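Local coordinates for protein methyl-coenzyme M reductase subunit gamma (Methanosarcina barkeri, PDB 1E6Y) that forms part of the nickel enzyme that releases methane from methyl-coenzyme M, with coenzyme B as reductant and coenzyme F430 as cofactor, at residues Ser102-Ile107 with Ala134-Glu139; Asp144-Gly149 with Gly200-Ser205. One frame throughout, in Å; residues are numbered along the deposited sequence.

Contact 1: residues Ser102-Ile107 with Ala134-Glu139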
loop_
_atom_site.group_PDB
_atom_site.type_symbol
_atom_site.label_atom_id
_atom_site.label_comp_id
_atom_site.label_asym_id
_atom_site.label_seq_id
_atom_site.Cartn_x
_atom_site.Cartn_y
_atom_site.Cartn_z
ATOM N N SER C 102 15.703 -12.428 35.000
ATOM C CA SER C 102 16.300 -12.626 33.685
ATOM C C SER C 102 17.820 -12.470 33.703
ATOM O O SER C 102 18.530 -13.239 33.050
ATOM C CB SER C 102 15.678 -11.662 32.677
ATOM O OG SER C 102 14.360 -12.070 32.361
ATOM N N TYR C 103 18.315 -11.516 34.493
ATOM C CA TYR C 103 19.757 -11.337 34.680
ATOM C C TYR C 103 20.354 -12.551 35.372
ATOM O O TYR C 103 21.410 -13.040 34.982
ATOM C CB TYR C 103 20.053 -10.091 35.523
ATOM C CG TYR C 103 19.554 -8.793 34.933
ATOM C CD1 TYR C 103 19.343 -8.655 33.558
ATOM C CD2 TYR C 103 19.224 -7.723 35.759
ATOM C CE1 TYR C 103 18.804 -7.482 33.026
ATOM C CE2 TYR C 103 18.682 -6.552 35.241
ATOM C CZ TYR C 103 18.470 -6.438 33.876
ATOM O OH TYR C 103 17.889 -5.292 33.385
ATOM N N PHE C 104 19.671 -13.023 36.411
ATOM C CA PHE C 104 20.045 -14.252 37.099
ATOM C C PHE C 104 20.242 -15.409 36.111
ATOM O O PHE C 104 21.265 -16.094 36.145
ATOM C CB PHE C 104 18.970 -14.606 38.137
ATOM C CG PHE C 104 19.027 -16.028 38.620
ATOM C CD1 PHE C 104 20.050 -16.452 39.464
ATOM C CD2 PHE C 104 18.065 -16.949 38.215
ATOM C CE1 PHE C 104 20.117 -17.776 39.896
ATOM C CE2 PHE C 104 18.123 -18.274 38.641
ATOM C CZ PHE C 104 19.150 -18.687 39.483
ATOM N N ALA C 105 19.281 -15.587 35.209
ATOM C CA ALA C 105 19.321 -16.682 34.244
ATOM C C ALA C 105 20.426 -16.490 33.209
ATOM O O ALA C 105 21.223 -17.397 32.974
ATOM C CB ALA C 105 17.968 -16.822 33.550
ATOM N N ALA C 106 20.527 -15.279 32.666
ATOM C CA ALA C 106 21.500 -14.971 31.616
ATOM C C ALA C 106 22.948 -15.093 32.094
ATOM O O ALA C 106 23.823 -15.537 31.349
ATOM C CB ALA C 106 21.252 -13.571 31.070
ATOM N N ILE C 107 23.193 -14.691 33.339
ATOM C CA ILE C 107 24.546 -14.652 33.887
ATOM C C ILE C 107 25.011 -16.020 34.398
ATOM O O ILE C 107 26.181 -16.373 34.250
ATOM C CB ILE C 107 24.642 -13.601 35.028
ATOM C CG1 ILE C 107 24.508 -12.194 34.439
ATOM C CG2 ILE C 107 25.968 -13.732 35.780
ATOM C CD1 ILE C 107 24.273 -11.109 35.471
ATOM N N ALA C 134 15.142 -23.908 36.960
ATOM C CA ALA C 134 13.880 -23.920 37.693
ATOM C C ALA C 134 14.071 -24.311 39.157
ATOM O O ALA C 134 13.510 -23.678 40.050
ATOM C CB ALA C 134 12.904 -24.874 37.022
ATOM N N LYS C 135 14.908 -25.320 39.398
ATOM C CA LYS C 135 15.138 -25.823 40.750
ATOM C C LYS C 135 15.736 -24.758 41.662
ATOM O O LYS C 135 15.303 -24.600 42.802
ATOM C CB LYS C 135 16.054 -27.048 40.713
ATOM C CG LYS C 135 16.178 -27.774 42.044
ATOM C CD LYS C 135 16.658 -29.195 41.836
ATOM C CE LYS C 135 15.819 -30.179 42.637
ATOM N NZ LYS C 135 16.237 -30.226 44.064
ATOM N N VAL C 136 16.694 -23.996 41.139
ATOM C CA VAL C 136 17.316 -22.925 41.907
ATOM C C VAL C 136 16.311 -21.811 42.197
ATOM O O VAL C 136 16.237 -21.313 43.320
ATOM C CB VAL C 136 18.542 -22.329 41.169
ATOM C CG1 VAL C 136 19.174 -21.221 42.003
ATOM C CG2 VAL C 136 19.568 -23.424 40.890
ATOM N N GLN C 137 15.476 -21.491 41.213
ATOM C CA GLN C 137 14.459 -20.460 41.389
ATOM C C GLN C 137 13.391 -20.881 42.394
ATOM O O GLN C 137 12.898 -20.055 43.157
ATOM C CB GLN C 137 13.806 -20.117 40.052
ATOM C CG GLN C 137 14.751 -19.483 39.049
ATOM C CD GLN C 137 14.019 -18.735 37.952
ATOM O OE1 GLN C 137 13.628 -17.580 38.131
ATOM N NE2 GLN C 137 13.817 -19.393 36.813
ATOM N N MET C 138 13.106 -22.179 42.450
ATOM C CA MET C 138 12.092 -22.710 43.356
ATOM C C MET C 138 12.590 -22.795 44.798
ATOM O O MET C 138 11.818 -22.594 45.736
ATOM C CB MET C 138 11.638 -24.100 42.897
ATOM C CG MET C 138 10.857 -24.123 41.588
ATOM S SD MET C 138 9.314 -23.187 41.644
ATOM C CE MET C 138 8.230 -24.353 42.483
ATOM N N GLU C 139 13.879 -23.088 44.966
ATOM C CA GLU C 139 14.433 -23.430 46.275
ATOM C C GLU C 139 15.068 -22.257 47.015
ATOM O O GLU C 139 15.128 -22.257 48.244
ATOM C CB GLU C 139 15.465 -24.553 46.137
ATOM C CG GLU C 139 14.879 -25.896 45.719
ATOM C CD GLU C 139 15.887 -27.035 45.777
ATOM O OE1 GLU C 139 17.101 -26.779 45.639
ATOM O OE2 GLU C 139 15.459 -28.194 45.946
#

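Contact 2: residues Asp144-Gly149 with Gly200-Ser205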
loop_
_atom_site.group_PDB
_atom_site.type_symbol
_atom_site.label_atom_id
_atom_site.label_comp_id
_atom_site.label_asym_id
_atom_site.label_seq_id
_atom_site.Cartn_x
_atom_site.Cartn_y
_atom_site.Cartn_z
ATOM N N ASP C 144 9.754 -16.065 46.912
ATOM C CA ASP C 144 8.810 -16.357 47.982
ATOM C C ASP C 144 7.523 -16.861 47.347
ATOM O O ASP C 144 6.958 -16.199 46.478
ATOM C CB ASP C 144 8.508 -15.112 48.808
ATOM C CG ASP C 144 7.482 -15.380 49.894
ATOM O OD1 ASP C 144 7.834 -16.051 50.883
ATOM O OD2 ASP C 144 6.304 -15.012 49.710
ATOM N N HIS C 145 7.031 -17.999 47.823
ATOM C CA HIS C 145 5.924 -18.667 47.155
ATOM C C HIS C 145 4.537 -18.176 47.557
ATOM O O HIS C 145 3.536 -18.640 47.014
ATOM C CB HIS C 145 6.036 -20.178 47.343
ATOM C CG HIS C 145 7.154 -20.789 46.561
ATOM N ND1 HIS C 145 7.110 -20.932 45.191
ATOM C CD2 HIS C 145 8.377 -21.226 46.947
ATOM C CE1 HIS C 145 8.259 -21.429 44.766
ATOM N NE2 HIS C 145 9.045 -21.614 45.810
ATOM N N ALA C 146 4.482 -17.199 48.457
ATOM C CA ALA C 146 3.245 -16.469 48.711
ATOM C C ALA C 146 3.168 -15.262 47.780
ATOM O O ALA C 146 2.160 -15.050 47.105
ATOM C CB ALA C 146 3.181 -16.011 50.163
ATOM N N LEU C 147 4.263 -14.506 47.719
ATOM C CA LEU C 147 4.322 -13.280 46.931
ATOM C C LEU C 147 4.566 -13.544 45.447
ATOM O O LEU C 147 4.370 -12.656 44.616
ATOM C CB LEU C 147 5.410 -12.353 47.480
ATOM C CG LEU C 147 5.124 -11.767 48.865
ATOM C CD1 LEU C 147 6.367 -11.095 49.402
ATOM C CD2 LEU C 147 3.974 -10.779 48.782
ATOM N N ALA C 148 4.986 -14.763 45.121
ATOM C CA ALA C 148 5.189 -15.160 43.729
ATOM C C ALA C 148 4.374 -16.406 43.399
ATOM O O ALA C 148 3.817 -17.049 44.290
ATOM C CB ALA C 148 6.672 -15.416 43.464
ATOM N N GLY C 149 4.279 -16.717 42.110
ATOM C CA GLY C 149 3.612 -17.933 41.680
ATOM C C GLY C 149 4.138 -18.407 40.340
ATOM O O GLY C 149 4.481 -17.590 39.483
ATOM N N GLY C 200 6.702 -24.675 51.230
ATOM C CA GLY C 200 7.278 -24.113 52.438
ATOM C C GLY C 200 6.525 -22.927 53.007
ATOM O O GLY C 200 5.604 -22.399 52.381
ATOM N N LYS C 201 6.911 -22.520 54.214
ATOM C CA LYS C 201 6.319 -21.358 54.863
ATOM C C LYS C 201 6.775 -20.069 54.193
ATOM O O LYS C 201 7.948 -19.921 53.843
ATOM C CB LYS C 201 6.684 -21.335 56.350
ATOM C CG LYS C 201 6.174 -22.553 57.103
ATOM C CD LYS C 201 6.208 -22.368 58.614
ATOM C CE LYS C 201 5.319 -23.401 59.312
ATOM N NZ LYS C 201 5.463 -24.777 58.744
ATOM N N PRO C 202 5.833 -19.149 53.940
ATOM C CA PRO C 202 6.147 -17.850 53.338
ATOM C C PRO C 202 7.006 -16.966 54.237
ATOM O O PRO C 202 7.013 -17.119 55.461
ATOM C CB PRO C 202 4.770 -17.229 53.087
ATOM C CG PRO C 202 3.875 -17.902 54.067
ATOM C CD PRO C 202 4.383 -19.310 54.153
ATOM N N MET C 203 7.730 -16.042 53.617
ATOM C CA MET C 203 8.448 -15.010 54.351
ATOM C C MET C 203 7.439 -14.089 55.013
ATOM O O MET C 203 6.357 -13.852 54.475
ATOM C CB MET C 203 9.316 -14.183 53.401
ATOM C CG MET C 203 10.433 -14.950 52.729
ATOM S SD MET C 203 11.259 -13.926 51.496
ATOM C CE MET C 203 12.292 -15.155 50.681
ATOM N N SER C 204 7.805 -13.548 56.170
ATOM C CA SER C 204 7.050 -12.453 56.758
ATOM C C SER C 204 7.195 -11.231 55.852
ATOM O O SER C 204 8.117 -11.158 55.035
ATOM C CB SER C 204 7.585 -12.130 58.152
ATOM O OG SER C 204 8.935 -11.705 58.090
ATOM N N SER C 205 6.278 -10.281 55.986
ATOM C CA SER C 205 6.360 -9.034 55.237
ATOM C C SER C 205 7.679 -8.327 55.539
ATOM O O SER C 205 8.287 -7.721 54.657
ATOM C CB SER C 205 5.186 -8.131 55.605
ATOM O OG SER C 205 3.955 -8.800 55.396
HETATM O O HOH W 1 5.632 -13.652 51.903
HETATM O O HOH W 2 9.784 -18.061 51.592
#

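Contact 1: residues Ser102-Ile107 with Ala134-Glu139
The two helices of a ferredoxin-like fold, 98-108 and 127-139, pack against its four-stranded antiparallel sheet (82-89, 113-116, 121-126 and 148-150), and the ring of F104 bridges the gap between them. The helices are not in close backbone contact: the nearest pair of CA atoms, F104 CA and Q137 CA, is 9.4 Å apart, so side chains alone close the space. With CG anti to its backbone N (chi1 163°), F104 carries its ring out from its own helix until the far end reaches the other. That end does the touching. Its CZ atom meets CG1 of V136 at 3.6 Å, and CE1 of F104 lies 4.1 Å from the same methyl. Next to CZ, the CE2 atom of F104 rests 3.6 Å from CG of Q137, so that the ring end bears on two consecutive residues of helix 127-139. Both partners come in obliquely to the ring.

Q137 lends its aliphatic part to this contact. Its chain runs extended beyond CG past the ring, with amide and ring planes turned 47° to each other, and its polar end is held by R101, whose NH1 is hydrogen-bonded to OE1. Replacing F104 by an alanine would probably open a gap between the helices and leave CG1 of V136 and CG of Q137 without their aromatic partner. Behind Q137 lie I85 and F87 of strand 82-89 and V123 of strand 121-126, while another flank of helix 98-108 packs, through Y103 and A106, on the beta subunit. No hydrogen bond or salt bridge joins the two segments; through F104, the contact is the buried packing between the two helices of a beta-alpha-beta-beta-alpha-beta, ferredoxin-like alpha+beta fold.

Contact 2: residues Asp144-Gly149 with Gly200-Ser205
OD2 of D144 is gripped by two backbone amides of its own turn and by a water. The N of L147 lies 2.9 Å from OD2 of D144 and reaches it on the anti side, close to the carboxylate plane. The N of A146 also donates to OD2 of D144, at 3.1 Å, but from well above that plane and less straight, with an N-H...O angle of 136°. Together they fix the carboxylate over the turn, and a water donating to both D144 OD2 and M203 O ties it to the second segment.

The other oxygen crosses the contact directly. OD1 of D144 accepts from the backbone N of M203 at 2.7 Å, an almost linear bond (178°) that arrives on the syn side. A second water donates to OD1 and, weakly, to O of K201. A chi1 of 178° turns the D144 carboxylate away from its own backbone N and out to the 200-205 chain.

Carbon contacts flank this polar core. The side chains of D144 and M203 run past each other in opposite directions, with CG of M203 3.4 Å from OD1 of D144 and SD of M203 4.0 Å from CB of D144. The apolar pair is A146 and P202, whose CB atoms meet at 3.5 Å, and I182 of strand 181-186 touches both residues. Just beyond, S204 caps the start of helix 205-211 through a hydrogen bond from N of E207 to OG. The bonds to A146 and L147 define an Asx turn within a wider Asx motif, whose aspartate uses its remaining oxygen to pin a neighbouring loop.

How the contacts relate
Contact 1 is buried, its centre about 5 Å from the chain centre, whereas contact 2, centred about 14 Å out, is only partly buried. The difference shows in their chemistry. Residues 102-107 and 134-139 meet without a polar bond, helix to helix; 144-149 and 200-205 join a turn to a loop through a carboxylate, backbone amides and waters. Helix 127-139 leads in sequence to strand 148-150, within this chain an edge strand of the sheet on which the helices of contact 1 pack; contact 2 sits where that last strand begins. The contacts touch where M138 O lies 2.9 Å from H145 NE2, a probable hydrogen bond. Only contact 1 also borders another subunit.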